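Local coordinates for extracellular solute-binding protein, family 3 (Methylophaga aminisulfidivorans MP, PDB 5SV6) that is of unknown function but has a periplasmic solute-binding protein architecture and is probably associated with the methanol dehydrogenase system, at residues Tyr58-Lys61 with Gln62-Phe66; Ala71-Leu74 with Ala75-Asp79; Asp170-Glu173 with Gly174-Tyr178; Ala256-Ser259 with Asp260-Glu263. All coordinates share one frame; numbering follows the deposited sequence.

How the interactions relate
All four contacts are local, joining residues a few positions apart, yet their chemistry follows their place in the fold. Interactions 1 and 2 are partly buried and belong to one stretch of chain: the first turns strand 59-60 into helix 66-77, the second lies on that helix and its end. Interaction 4, a surface contact, leads into helix 262-274, which packs against helix 66-77; the centres of interactions 2 and 4 lie about 17 Å apart. Interaction 3, also at the surface, sits across the chain's centre. An amide grip marks interaction 1 and water bridges interaction 3. Interactions 2 and 4 both carry a water-bridged salt bridge, within a helix in 2 and across a turn in 4, where the arginine has further partners.

Interaction 1: Tyr58-Lys61 with Gln62-Phe66; sequences YSNK and QQEGF
With its CG wedged between backbone N and carbonyl carbon (chi1 72°), Asn60 turns its amide toward Glu64, whose own CG lies anti to the carbonyl carbon and whose extended chain brings a carboxylate up to meet it. Asn60 ND2 bonds Glu64 OE1 at 3.0 Å, almost straight at 175°; the acceptor lies in the amide plane, while the donor meets Glu64 OE1 on its anti side, somewhat out of the carboxylate plane. The other end of the amide, OD1, accepts Glu64 N at 3.1 Å from above the carbonyl plane. One residue thus holds both ends and fixes which way round the amide sits. In the backbone, Gln63 N bonds Asn60 O at 2.8 Å, closing a type I beta turn that leads from strand 59-60 back to helix 66-77, with Gly65 at its N-cap position. Asn68 OD1 of that helix accepts from both Asn60 N and Gly65 N. Further along, the side chains of Tyr58 and Phe66 run alongside each other, their ring planes 41° apart and Tyr58 CD2 3.7 Å from Phe66 CZ; the Tyr58 hydroxyl goes on to Glu218. A water links Lys61 O to Gln63 NE2.

Interaction 2: Ala71-Leu74 with Ala75-Asp79; sequences AKIL and ADTMD
Ile73 O is gripped twice by Thr77, by OG1 at 2.7 Å and by the backbone N at 2.9 Å, the two donors arriving from opposite faces of the carbonyl plane. The hydroxyl gets there because Thr77 OG1 stands anti to its own carbonyl carbon, beside the backbone N (chi1 -54°), and so folds back over the preceding turn of helix 66-77. One position earlier the same i to i+4 spacing carries a salt bridge: Lys72 NZ meets Asp76 OD1 at 3.1 Å, coming from above the carboxylate plane and not within it. The lysine chain, bent at several torsions, curls so closely over the acid that its CD lies 3.1 Å from Asp76 OD2, and a water bonded to both NZ and OD1 bridges the charged pair. On another side of the helix Leu74 CD1 packs against the selenium of Met78, a selenomethionine, at 3.8 Å. The helix ends in a Schellman motif: Asp79 takes positive phi while Asp79 N bonds Asp76 O at 3.0 Å.

Outside this first shell, Ile73 packs on Ile279 and Val282 of helix 276-286. Leu74, Ala75 and Met78 rest on Leu47, and Ala75 also touches Leu82. Their strands, 47-52 and 82-87, run parallel as neighbours, with the helix as the connection of a beta-alpha-beta crossover. Ala271 of helix 262-274 meets Leu74, Thr77 and Met78. The chemistry divides accordingly: Leu74, Ala75 and Met78 pack on neighbouring elements, the threonine hydroxyl is spent on Ile73 O, and the lysine probably offsets an acid otherwise disfavoured near a helix C-terminus.

Interaction 3: Asp170-Glu173 with Gly174-Tyr178; sequences DKYE and GNFNY
Tyr172 O accepts a hydrogen bond from Asn175 N at 3.2 Å, the donor standing well above the carbonyl plane, and another from a water at 3.1 Å that also takes a bond from Asn175 ND2. The neighbouring Glu173 O receives a weak bond from Phe176 N, at 3.3 Å, but a second water donates to it at 2.8 Å and accepts from Asn177 N. This water fills in for a missing turn-to-turn bond, since helix 172-180 is kinked where Asn177 N and Tyr178 N find no acceptor in the turn before. A third water joins Asp170 O to Gly174 N.

Two rings project from this weakly bonded first turn. Tyr172 and Phe176 each carry CG anti to the backbone N (chi1 170° and -175°), and the two side chains leave the helix in the same direction. The tyrosine hydroxyl meets the edge of the phenylalanine near its plane, Tyr172 OH lying 3.2 Å from Phe176 CD2, while the ring planes stand 66° apart. Arg167 of the preceding helix adds a cation-pi contact to Tyr172. With an alanine in place of Tyr172, Phe176 would probably lose its neighbour along one edge and Arg167 its aromatic partner, leaving both side chains freer to turn.

Preceding all this, Asp170 is the residue with positive phi in the Schellman motif that ends helix 161-168, so one helix follows closely on another. Asn175 OD1 bonds Phe154 N, tying the new helix to strand 154-156. Water thus does part of the work of backbone bonds in a regular helix, and the ring pair adds a contact part apolar and part hydroxyl oxygen against a ring edge.

Interaction 4: Ala256-Ser259 with Asp260-Glu263; sequences AVRS and DDQE
This is a surface contact across a type I beta turn, Arg258 to Asp261, that leads from strand 247-257 into helix 262-274. Asp261 N closes it by bonding Arg258 O at 3.0 Å. The same two residues meet through their side chains, which run side by side: Arg258 NH2 forms a salt bridge with Asp261 OD2 at 3.2 Å, the guanidinium and carboxylate planes 66° apart, so the two groups do not share a plane. Waters complete the join. One sits over a face of the guanidinium, accepts from Arg258 N and donates to Asp261 OD2 at 2.7 Å; the other lies in plane at its edge, accepting from Arg258 NE at 2.8 Å and donating to Asp260 OD2 and Asp261 OD1. Although Asp261 occupies the N-cap position, its carboxylate makes no capping bond and is given to the arginine and the waters. Next along the chain, Gln262 NE2 reaches Ser259 O at 2.9 Å, practically straight (178°); the chain bent at chi2 (-70°) folds the amide back to it.

Arg258 also bonds Asp105 through NH2, as a salt bridge, and the carbonyls of Leu99 and Cys104 through NH1, Cys104 being disulfide-linked to Cys50. A leucine in place of Arg258 would probably leave Asp261 and Asp105 without their shared counter-charge and those carbonyls without this donor. Towards the interior, Val257 CG2 touches Asp261 CB at 3.9 Å, and Val257 packs on Ala118 of strand 118-133 and on Leu264 and Ile268 of helix 262-274.

Interaction 1: Tyr58-Lys61 with Gln62-Phe66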
loop_
_atom_site.group_PDB
_atom_site.type_symbol
_atom_site.label_atom_id
_atom_site.label_comp_id
_atom_site.label_asym_id
_atom_site.label_seq_id
_atom_site.Cartn_x
_atom_site.Cartn_y
_atom_site.Cartn_z
ATOM N N TYR A 58 2.175 -7.199 2.606
ATOM C CA TYR A 58 2.690 -7.425 1.262
ATOM C C TYR A 58 3.550 -8.672 1.152
ATOM O O TYR A 58 3.365 -9.478 0.237
ATOM C CB TYR A 58 3.535 -6.236 0.777
ATOM C CG TYR A 58 2.846 -4.885 0.750
ATOM C CD1 TYR A 58 2.995 -3.990 1.799
ATOM C CD2 TYR A 58 2.096 -4.487 -0.342
ATOM C CE1 TYR A 58 2.403 -2.745 1.768
ATOM C CE2 TYR A 58 1.489 -3.241 -0.378
ATOM C CZ TYR A 58 1.644 -2.381 0.679
ATOM O OH TYR A 58 1.049 -1.139 0.633
ATOM N N SER A 59 4.505 -8.820 2.072
ATOM C CA SER A 59 5.602 -9.756 1.880
ATOM C C SER A 59 6.333 -10.045 3.184
ATOM O O SER A 59 6.499 -9.157 4.006
ATOM C CB SER A 59 6.613 -9.165 0.878
ATOM O OG SER A 59 7.756 -10.001 0.729
ATOM N N ASN A 60 6.767 -11.289 3.365
ATOM C CA ASN A 60 7.814 -11.588 4.349
ATOM C C ASN A 60 8.656 -12.796 3.915
ATOM O O ASN A 60 8.293 -13.497 2.972
ATOM C CB ASN A 60 7.260 -11.719 5.793
ATOM C CG ASN A 60 6.453 -13.009 6.035
ATOM O OD1 ASN A 60 6.457 -13.937 5.230
ATOM N ND2 ASN A 60 5.747 -13.052 7.170
ATOM N N LYS A 61 9.761 -13.051 4.609
ATOM C CA LYS A 61 10.652 -14.136 4.213
ATOM C C LYS A 61 9.941 -15.493 4.247
ATOM O O LYS A 61 10.341 -16.424 3.544
ATOM C CB LYS A 61 11.933 -14.153 5.058
ATOM C CG LYS A 61 13.033 -15.053 4.479
ATOM C CD LYS A 61 14.393 -14.728 5.060
ATOM C CE LYS A 61 15.480 -15.606 4.453
ATOM N NZ LYS A 61 16.836 -15.090 4.785
ATOM N N GLN A 62 8.870 -15.595 5.033
ATOM C CA GLN A 62 8.098 -16.844 5.101
ATOM C C GLN A 62 7.062 -16.967 3.986
ATOM O O GLN A 62 6.291 -17.932 3.939
ATOM C CB GLN A 62 7.450 -17.012 6.476
ATOM C CG GLN A 62 8.449 -17.311 7.577
ATOM C CD GLN A 62 9.324 -16.120 7.910
ATOM O OE1 GLN A 62 8.829 -15.034 8.238
ATOM N NE2 GLN A 62 10.631 -16.304 7.808
ATOM N N GLN A 63 7.060 -15.984 3.087
ATOM C CA GLN A 63 6.196 -15.981 1.907
ATOM C C GLN A 63 4.718 -15.931 2.273
ATOM O O GLN A 63 3.869 -16.458 1.556
ATOM C CB GLN A 63 6.515 -17.168 0.986
ATOM C CG GLN A 63 7.977 -17.195 0.534
ATOM C CD GLN A 63 8.286 -18.336 -0.433
ATOM O OE1 GLN A 63 7.413 -18.805 -1.173
ATOM N NE2 GLN A 63 9.533 -18.785 -0.425
ATOM N N GLU A 64 4.420 -15.267 3.386
ATOM C CA GLU A 64 3.049 -15.188 3.893
ATOM C C GLU A 64 2.269 -13.954 3.407
ATOM O O GLU A 64 1.060 -13.835 3.650
ATOM C CB GLU A 64 3.063 -15.244 5.418
ATOM C CG GLU A 64 3.604 -16.560 5.954
ATOM C CD GLU A 64 3.835 -16.530 7.445
ATOM O OE1 GLU A 64 4.130 -15.444 7.990
ATOM O OE2 GLU A 64 3.719 -17.604 8.073
ATOM N N GLY A 65 2.949 -13.054 2.704
ATOM C CA GLY A 65 2.315 -11.833 2.240
ATOM C C GLY A 65 1.533 -12.036 0.949
ATOM O O GLY A 65 1.794 -12.987 0.221
ATOM N N PHE A 66 0.596 -11.139 0.650
ATOM C CA PHE A 66 -0.225 -11.301 -0.558
ATOM C C PHE A 66 0.569 -11.169 -1.861
ATOM O O PHE A 66 0.256 -11.844 -2.852
ATOM C CB PHE A 66 -1.510 -10.438 -0.543
ATOM C CG PHE A 66 -1.304 -8.973 -0.863
ATOM C CD1 PHE A 66 -1.216 -8.534 -2.176
ATOM C CD2 PHE A 66 -1.274 -8.033 0.147
ATOM C CE1 PHE A 66 -1.053 -7.196 -2.466
ATOM C CE2 PHE A 66 -1.109 -6.700 -0.137
ATOM C CZ PHE A 66 -0.998 -6.275 -1.444
HETATM O O HOH W 1 11.147 -18.134 1.478
#

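Interaction 2: Ala71-Leu74 with Ala75-Asp79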
loop_
_atom_site.group_PDB
_atom_site.type_symbol
_atom_site.label_atom_id
_atom_site.label_comp_id
_atom_site.label_asym_id
_atom_site.label_seq_id
_atom_site.Cartn_x
_atom_site.Cartn_y
_atom_site.Cartn_z
ATOM N N ALA A 71 3.437 -13.528 -6.673
ATOM C CA ALA A 71 4.698 -13.841 -7.339
ATOM C C ALA A 71 4.697 -15.296 -7.805
ATOM O O ALA A 71 5.184 -15.620 -8.890
ATOM C CB ALA A 71 5.872 -13.583 -6.393
ATOM N N LYS A 72 4.148 -16.167 -6.968
ATOM C CA LYS A 72 4.041 -17.590 -7.295
ATOM C C LYS A 72 3.133 -17.799 -8.516
ATOM O O LYS A 72 3.493 -18.514 -9.460
ATOM C CB LYS A 72 3.586 -18.366 -6.045
ATOM C CG LYS A 72 3.144 -19.833 -6.207
ATOM C CD LYS A 72 3.993 -20.653 -7.150
ATOM C CE LYS A 72 5.473 -20.621 -6.837
ATOM N NZ LYS A 72 6.195 -20.377 -8.132
ATOM N N ILE A 73 1.973 -17.157 -8.510
ATOM C CA ILE A 73 1.090 -17.176 -9.667
ATOM C C ILE A 73 1.806 -16.674 -10.925
ATOM O O ILE A 73 1.749 -17.313 -11.979
ATOM C CB ILE A 73 -0.173 -16.333 -9.410
ATOM C CG1 ILE A 73 -1.018 -16.986 -8.310
ATOM C CG2 ILE A 73 -0.977 -16.170 -10.681
ATOM C CD1 ILE A 73 -2.204 -16.151 -7.875
ATOM N N LEU A 74 2.490 -15.539 -10.815
ATOM C CA LEU A 74 3.175 -14.966 -11.982
ATOM C C LEU A 74 4.258 -15.910 -12.528
ATOM O O LEU A 74 4.369 -16.110 -13.745
ATOM C CB LEU A 74 3.768 -13.593 -11.637
ATOM C CG LEU A 74 4.512 -12.852 -12.749
ATOM C CD1 LEU A 74 3.615 -12.619 -13.991
ATOM C CD2 LEU A 74 5.075 -11.523 -12.213
ATOM N N ALA A 75 5.050 -16.499 -11.636
ATOM C CA ALA A 75 6.114 -17.409 -12.070
ATOM C C ALA A 75 5.554 -18.699 -12.696
ATOM O O ALA A 75 6.046 -19.154 -13.736
ATOM C CB ALA A 75 7.059 -17.728 -10.932
ATOM N N ASP A 76 4.536 -19.277 -12.056
ATOM C CA ASP A 76 3.872 -20.481 -12.571
ATOM C C ASP A 76 3.320 -20.233 -13.971
ATOM O O ASP A 76 3.486 -21.051 -14.875
ATOM C CB ASP A 76 2.717 -20.907 -11.659
ATOM C CG ASP A 76 3.186 -21.569 -10.365
ATOM O OD1 ASP A 76 4.392 -21.859 -10.222
ATOM O OD2 ASP A 76 2.330 -21.810 -9.485
ATOM N N THR A 77 2.657 -19.093 -14.138
ATOM C CA THR A 77 2.038 -18.733 -15.411
ATOM C C THR A 77 3.061 -18.556 -16.529
ATOM O O THR A 77 2.778 -18.851 -17.691
ATOM C CB THR A 77 1.179 -17.470 -15.257
ATOM O OG1 THR A 77 0.249 -17.677 -14.190
ATOM C CG2 THR A 77 0.412 -17.157 -16.551
HETATM N N MSE A 78 4.262 -18.111 -16.166
HETATM C CA MSE A 78 5.337 -17.914 -17.123
HETATM C C MSE A 78 6.184 -19.166 -17.286
HETATM O O MSE A 78 7.172 -19.154 -18.021
HETATM C CB MSE A 78 6.237 -16.751 -16.676
HETATM C CG MSE A 78 5.510 -15.432 -16.564
HETATM SE SE MSE A 78 6.630 -14.048 -15.767
HETATM C CE MSE A 78 7.784 -13.737 -17.318
ATOM N N ASP A 79 5.803 -20.236 -16.592
ATOM C CA ASP A 79 6.594 -21.469 -16.568
ATOM C C ASP A 79 8.034 -21.248 -16.104
ATOM O O ASP A 79 8.982 -21.811 -16.663
ATOM C CB ASP A 79 6.566 -22.154 -17.935
ATOM C CG ASP A 79 5.170 -22.605 -18.322
ATOM O OD1 ASP A 79 4.492 -23.236 -17.484
ATOM O OD2 ASP A 79 4.742 -22.313 -19.457
HETATM O O HOH W 2 6.822 -21.958 -10.759
#

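Interaction 3: Asp170-Glu173 with Gly174-Tyr178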
loop_
_atom_site.group_PDB
_atom_site.type_symbol
_atom_site.label_atom_id
_atom_site.label_comp_id
_atom_site.label_asym_id
_atom_site.label_seq_id
_atom_site.Cartn_x
_atom_site.Cartn_y
_atom_site.Cartn_z
ATOM N N ASP A 170 -6.449 21.588 7.839
ATOM C CA ASP A 170 -5.869 22.283 8.994
ATOM C C ASP A 170 -5.799 21.437 10.263
ATOM O O ASP A 170 -5.966 21.949 11.370
ATOM C CB ASP A 170 -6.626 23.593 9.256
ATOM C CG ASP A 170 -6.588 24.532 8.054
ATOM O OD1 ASP A 170 -5.508 24.680 7.445
ATOM O OD2 ASP A 170 -7.639 25.105 7.700
ATOM N N LYS A 171 -5.548 20.143 10.103
ATOM C CA LYS A 171 -5.435 19.258 11.254
ATOM C C LYS A 171 -4.022 18.697 11.371
ATOM O O LYS A 171 -3.716 17.965 12.309
ATOM C CB LYS A 171 -6.435 18.099 11.138
ATOM C CG LYS A 171 -7.895 18.486 11.285
ATOM C CD LYS A 171 -8.205 18.895 12.707
ATOM C CE LYS A 171 -9.668 19.272 12.892
ATOM N NZ LYS A 171 -9.972 19.520 14.339
ATOM N N TYR A 172 -3.168 19.015 10.401
ATOM C CA TYR A 172 -1.835 18.417 10.347
ATOM C C TYR A 172 -0.959 18.798 11.540
ATOM O O TYR A 172 -0.339 17.933 12.149
ATOM C CB TYR A 172 -1.115 18.778 9.043
ATOM C CG TYR A 172 0.352 18.387 9.032
ATOM C CD1 TYR A 172 0.747 17.108 8.659
ATOM C CD2 TYR A 172 1.337 19.291 9.411
ATOM C CE1 TYR A 172 2.079 16.745 8.650
ATOM C CE2 TYR A 172 2.676 18.935 9.408
ATOM C CZ TYR A 172 3.038 17.660 9.025
ATOM O OH TYR A 172 4.368 17.298 9.010
ATOM N N GLU A 173 -0.890 20.087 11.859
ATOM C CA GLU A 173 -0.030 20.527 12.960
ATOM C C GLU A 173 -0.425 19.926 14.301
ATOM O O GLU A 173 0.434 19.478 15.058
ATOM C CB GLU A 173 0.037 22.057 13.061
ATOM C CG GLU A 173 0.851 22.719 11.951
ATOM C CD GLU A 173 2.341 22.379 11.998
ATOM O OE1 GLU A 173 2.812 21.795 13.006
ATOM O OE2 GLU A 173 3.044 22.702 11.015
ATOM N N GLY A 174 -1.723 19.907 14.590
ATOM C CA GLY A 174 -2.201 19.398 15.863
ATOM C C GLY A 174 -2.100 17.892 15.975
ATOM O O GLY A 174 -2.235 17.335 17.063
ATOM N N ASN A 175 -1.853 17.233 14.847
ATOM C CA ASN A 175 -1.763 15.769 14.806
ATOM C C ASN A 175 -0.322 15.279 14.650
ATOM O O ASN A 175 -0.053 14.086 14.696
ATOM C CB ASN A 175 -2.636 15.231 13.662
ATOM C CG ASN A 175 -2.722 13.720 13.646
ATOM O OD1 ASN A 175 -3.284 13.113 14.553
ATOM N ND2 ASN A 175 -2.193 13.107 12.591
ATOM N N PHE A 176 0.608 16.207 14.485
ATOM C CA PHE A 176 1.991 15.849 14.184
ATOM C C PHE A 176 2.636 14.982 15.270
ATOM O O PHE A 176 3.205 13.934 14.971
ATOM C CB PHE A 176 2.819 17.115 13.953
ATOM C CG PHE A 176 4.231 16.850 13.529
ATOM C CD1 PHE A 176 5.255 16.799 14.465
ATOM C CD2 PHE A 176 4.540 16.661 12.188
ATOM C CE1 PHE A 176 6.564 16.563 14.069
ATOM C CE2 PHE A 176 5.849 16.417 11.785
ATOM C CZ PHE A 176 6.857 16.368 12.723
ATOM N N ASN A 177 2.567 15.427 16.525
ATOM C CA ASN A 177 3.150 14.653 17.620
ATOM C C ASN A 177 2.572 13.235 17.702
ATOM O O ASN A 177 3.309 12.270 17.883
ATOM C CB ASN A 177 3.001 15.373 18.966
ATOM C CG ASN A 177 3.758 16.689 19.012
ATOM O OD1 ASN A 177 4.682 16.917 18.234
ATOM N ND2 ASN A 177 3.358 17.565 19.924
ATOM N N TYR A 178 1.258 13.108 17.550
ATOM C CA TYR A 178 0.639 11.788 17.506
ATOM C C TYR A 178 1.210 10.895 16.389
ATOM O O TYR A 178 1.586 9.753 16.635
ATOM C CB TYR A 178 -0.876 11.905 17.356
ATOM C CG TYR A 178 -1.546 10.556 17.278
ATOM C CD1 TYR A 178 -1.406 9.638 18.310
ATOM C CD2 TYR A 178 -2.301 10.192 16.174
ATOM C CE1 TYR A 178 -2.005 8.400 18.254
ATOM C CE2 TYR A 178 -2.916 8.944 16.109
ATOM C CZ TYR A 178 -2.757 8.053 17.156
ATOM O OH TYR A 178 -3.348 6.816 17.105
HETATM O O HOH W 3 -3.731 21.492 13.381
HETATM O O HOH W 4 -0.236 14.986 11.279
HETATM O O HOH W 5 1.261 17.898 17.250
#

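Interaction 4: Ala256-Ser259 with Asp260-Glu263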
loop_
_atom_site.group_PDB
_atom_site.type_symbol
_atom_site.label_atom_id
_atom_site.label_comp_id
_atom_site.label_asym_id
_atom_site.label_seq_id
_atom_site.Cartn_x
_atom_site.Cartn_y
_atom_site.Cartn_z
ATOM N N ALA A 256 6.935 -4.044 -11.855
ATOM C CA ALA A 256 8.015 -3.221 -12.404
ATOM C C ALA A 256 9.214 -4.068 -12.793
ATOM O O ALA A 256 9.576 -5.014 -12.083
ATOM C CB ALA A 256 8.445 -2.151 -11.400
ATOM N N VAL A 257 9.827 -3.726 -13.927
ATOM C CA VAL A 257 11.127 -4.279 -14.309
ATOM C C VAL A 257 12.004 -3.101 -14.739
ATOM O O VAL A 257 11.499 -1.998 -14.915
ATOM C CB VAL A 257 11.000 -5.281 -15.484
ATOM C CG1 VAL A 257 9.974 -6.364 -15.162
ATOM C CG2 VAL A 257 10.599 -4.560 -16.764
ATOM N N ARG A 258 13.309 -3.317 -14.911
ATOM C CA ARG A 258 14.166 -2.255 -15.456
ATOM C C ARG A 258 13.664 -1.797 -16.827
ATOM O O ARG A 258 13.105 -2.587 -17.577
ATOM C CB ARG A 258 15.617 -2.721 -15.568
ATOM C CG ARG A 258 16.304 -2.959 -14.216
ATOM C CD ARG A 258 17.695 -3.525 -14.448
ATOM N NE ARG A 258 17.625 -4.875 -15.002
ATOM C CZ ARG A 258 17.442 -5.963 -14.265
ATOM N NH1 ARG A 258 17.302 -5.852 -12.953
ATOM N NH2 ARG A 258 17.386 -7.158 -14.837
ATOM N N SER A 259 13.865 -0.521 -17.148
ATOM C CA SER A 259 13.306 0.065 -18.372
ATOM C C SER A 259 13.757 -0.640 -19.658
ATOM O O SER A 259 13.028 -0.680 -20.652
ATOM C CB SER A 259 13.644 1.556 -18.443
ATOM O OG SER A 259 13.326 2.080 -19.716
ATOM N N ASP A 260 14.954 -1.209 -19.634
ATOM C CA ASP A 260 15.503 -1.874 -20.814
ATOM C C ASP A 260 15.046 -3.335 -20.966
ATOM O O ASP A 260 15.343 -3.978 -21.979
ATOM C CB ASP A 260 17.026 -1.826 -20.763
ATOM C CG ASP A 260 17.584 -2.616 -19.606
ATOM O OD1 ASP A 260 17.710 -2.052 -18.495
ATOM O OD2 ASP A 260 17.872 -3.816 -19.796
ATOM N N ASP A 261 14.342 -3.856 -19.962
ATOM C CA ASP A 261 13.945 -5.268 -19.944
ATOM C C ASP A 261 12.607 -5.438 -20.627
ATOM O O ASP A 261 11.662 -5.971 -20.047
ATOM C CB ASP A 261 13.860 -5.805 -18.509
ATOM C CG ASP A 261 15.058 -6.664 -18.127
ATOM O OD1 ASP A 261 16.012 -6.765 -18.930
ATOM O OD2 ASP A 261 15.060 -7.228 -17.012
ATOM N N GLN A 262 12.533 -4.984 -21.873
ATOM C CA GLN A 262 11.273 -4.943 -22.584
ATOM C C GLN A 262 10.735 -6.332 -22.935
ATOM O O GLN A 262 9.519 -6.538 -22.954
ATOM C CB GLN A 262 11.399 -4.048 -23.829
ATOM C CG GLN A 262 11.547 -2.557 -23.477
ATOM C CD GLN A 262 10.264 -1.962 -22.903
ATOM O OE1 GLN A 262 9.169 -2.211 -23.415
ATOM N NE2 GLN A 262 10.392 -1.186 -21.826
ATOM N N GLU A 263 11.615 -7.288 -23.209
ATOM C CA GLU A 263 11.119 -8.612 -23.577
ATOM C C GLU A 263 10.469 -9.281 -22.367
ATOM O O GLU A 263 9.400 -9.876 -22.478
ATOM C CB GLU A 263 12.228 -9.490 -24.168
ATOM C CG GLU A 263 12.621 -9.114 -25.587
ATOM C CD GLU A 263 11.491 -9.301 -26.592
ATOM O OE1 GLU A 263 10.740 -10.293 -26.483
ATOM O OE2 GLU A 263 11.361 -8.454 -27.498
HETATM O O HOH W 6 14.264 -6.008 -14.738
HETATM O O HOH W 7 18.377 -5.372 -17.637
#